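Local coordinates for universal stress protein (Pseudomonas aeruginosa UCBPP-PA14, PDB 7MQ5) that is of unknown function but belongs to the universal stress protein family, whose members typically help bacteria survive adverse conditions, at residues G135-A140 / D237-V242. Numbering follows the deposited sequence.
Sequences GKILAA and DAVVTV
K136 to A140 pairs in parallel with V240 to V242, the strand directions only 19° apart, through three backbone hydrogen bonds that tie L138 N to V240 O, L138 O to V242 N and A140 N to V242 O; a fourth, K136 O with V239 N, comes from the residue just before that strand. The ladder begins just after helix 225-236, which closes in a Schellman motif, D237, the first residue beyond it, taking the positive phi; there a water accepts from K136 N and donates to D237 O, joining the strand's start to the turn. I137 and V240 lie side by side on one face of the sheet. I137 CG1 sits anti to the carbonyl carbon (chi1 -46°), and CD1 beyond it touches V240 CB at 4.0 Å and V239 CG1 equally closely. Beta-branched I137 and V240 suit extended backbone, and I164 of helix 148-167 packs against I137. On the other face L138 runs alongside T241, its CB 4.0 Å from T241 OG1, while small A238 meets the same CB with its methyl. L138 and T241 also touch A233 of helix 225-236. T241 can place a hydroxyl in this largely apolar layer, its OG1 satisfied by a hydrogen bond with S269 OG. Helices thus cover both faces, as in the three-layer alpha/beta/alpha sandwich of the HUP clan. K136 O takes the N-H of V239 rather than that of V240, consistent with V240 N being buried without a partner; the regular parallel pattern runs from L138 N to V240 O onward.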
loop_
_atom_site.group_PDB
_atom_site.type_symbol
_atom_site.label_atom_id
_atom_site.label_comp_id
_atom_site.label_asym_id
_atom_site.label_seq_id
_atom_site.Cartn_x
_atom_site.Cartn_y
_atom_site.Cartn_z
ATOM N N GLY A 135 3.082 -10.636 12.554
ATOM C CA GLY A 135 3.840 -9.377 12.687
ATOM C C GLY A 135 3.007 -8.213 13.197
ATOM O O GLY A 135 1.934 -8.429 13.792
ATOM N N LYS A 136 3.505 -7.004 12.969
ATOM C CA LYS A 136 2.809 -5.759 13.378
ATOM C C LYS A 136 2.476 -4.938 12.132
ATOM O O LYS A 136 3.353 -4.736 11.270
ATOM C CB LYS A 136 3.660 -4.974 14.375
ATOM C CG LYS A 136 3.916 -5.737 15.668
ATOM C CD LYS A 136 4.586 -4.920 16.738
ATOM C CE LYS A 136 4.867 -5.729 17.988
ATOM N NZ LYS A 136 5.655 -4.963 18.980
ATOM N N ILE A 137 1.229 -4.498 12.055
ATOM C CA ILE A 137 0.699 -3.672 10.940
ATOM C C ILE A 137 0.539 -2.249 11.475
ATOM O O ILE A 137 -0.114 -2.083 12.513
ATOM C CB ILE A 137 -0.649 -4.232 10.449
ATOM C CG1 ILE A 137 -0.622 -5.756 10.273
ATOM C CG2 ILE A 137 -1.112 -3.494 9.193
ATOM C CD1 ILE A 137 0.469 -6.274 9.364
ATOM N N LEU A 138 1.100 -1.277 10.767
ATOM C CA LEU A 138 1.051 0.129 11.211
ATOM C C LEU A 138 0.202 0.954 10.246
ATOM O O LEU A 138 0.472 0.933 9.054
ATOM C CB LEU A 138 2.472 0.690 11.277
ATOM C CG LEU A 138 2.577 2.145 11.721
ATOM C CD1 LEU A 138 2.031 2.343 13.134
ATOM C CD2 LEU A 138 4.021 2.591 11.619
ATOM N N ALA A 139 -0.797 1.650 10.771
ATOM C CA ALA A 139 -1.625 2.588 9.981
ATOM C C ALA A 139 -1.173 4.014 10.302
ATOM O O ALA A 139 -1.061 4.339 11.491
ATOM C CB ALA A 139 -3.084 2.396 10.311
ATOM N N ALA A 140 -0.956 4.850 9.287
ATOM C CA ALA A 140 -0.545 6.255 9.493
ATOM C C ALA A 140 -1.728 7.182 9.205
ATOM O O ALA A 140 -2.254 7.163 8.089
ATOM C CB ALA A 140 0.635 6.594 8.614
ATOM N N ASP A 237 9.148 -2.566 14.534
ATOM C CA ASP A 237 9.582 -3.561 13.515
ATOM C C ASP A 237 8.352 -3.908 12.651
ATOM O O ASP A 237 8.145 -5.095 12.328
ATOM C CB ASP A 237 10.228 -4.795 14.148
ATOM C CG ASP A 237 11.058 -5.632 13.189
ATOM O OD1 ASP A 237 11.455 -5.105 12.132
ATOM O OD2 ASP A 237 11.329 -6.803 13.526
ATOM N N ALA A 238 7.562 -2.893 12.269
ATOM C CA ALA A 238 6.340 -3.147 11.473
ATOM C C ALA A 238 6.707 -3.884 10.183
ATOM O O ALA A 238 7.731 -3.537 9.548
ATOM C CB ALA A 238 5.644 -1.846 11.159
ATOM N N VAL A 239 5.851 -4.810 9.772
ATOM C CA VAL A 239 6.076 -5.578 8.516
ATOM C C VAL A 239 5.268 -4.946 7.371
ATOM O O VAL A 239 5.676 -5.109 6.207
ATOM C CB VAL A 239 5.777 -7.067 8.745
ATOM C CG1 VAL A 239 4.308 -7.355 9.000
ATOM C CG2 VAL A 239 6.332 -7.912 7.617
ATOM N N VAL A 240 4.188 -4.233 7.694
ATOM C CA VAL A 240 3.390 -3.475 6.694
ATOM C C VAL A 240 3.050 -2.121 7.304
ATOM O O VAL A 240 2.650 -2.096 8.474
ATOM C CB VAL A 240 2.070 -4.178 6.301
ATOM C CG1 VAL A 240 1.261 -3.329 5.327
ATOM C CG2 VAL A 240 2.295 -5.572 5.763
ATOM N N THR A 241 3.190 -1.058 6.514
ATOM C CA THR A 241 2.702 0.286 6.892
ATOM C C THR A 241 1.673 0.678 5.830
ATOM O O THR A 241 1.962 0.559 4.638
ATOM C CB THR A 241 3.835 1.314 7.016
ATOM O OG1 THR A 241 4.791 0.844 7.968
ATOM C CG2 THR A 241 3.331 2.664 7.470
ATOM N N VAL A 242 0.519 1.151 6.265
ATOM C CA VAL A 242 -0.562 1.618 5.365
ATOM C C VAL A 242 -0.587 3.138 5.452
ATOM O O VAL A 242 -0.709 3.685 6.570
ATOM C CB VAL A 242 -1.919 1.012 5.741
ATOM C CG1 VAL A 242 -2.975 1.469 4.744
ATOM C CG2 VAL A 242 -1.850 -0.508 5.835
HETATM O O HOH W 1 6.315 -7.169 12.529
#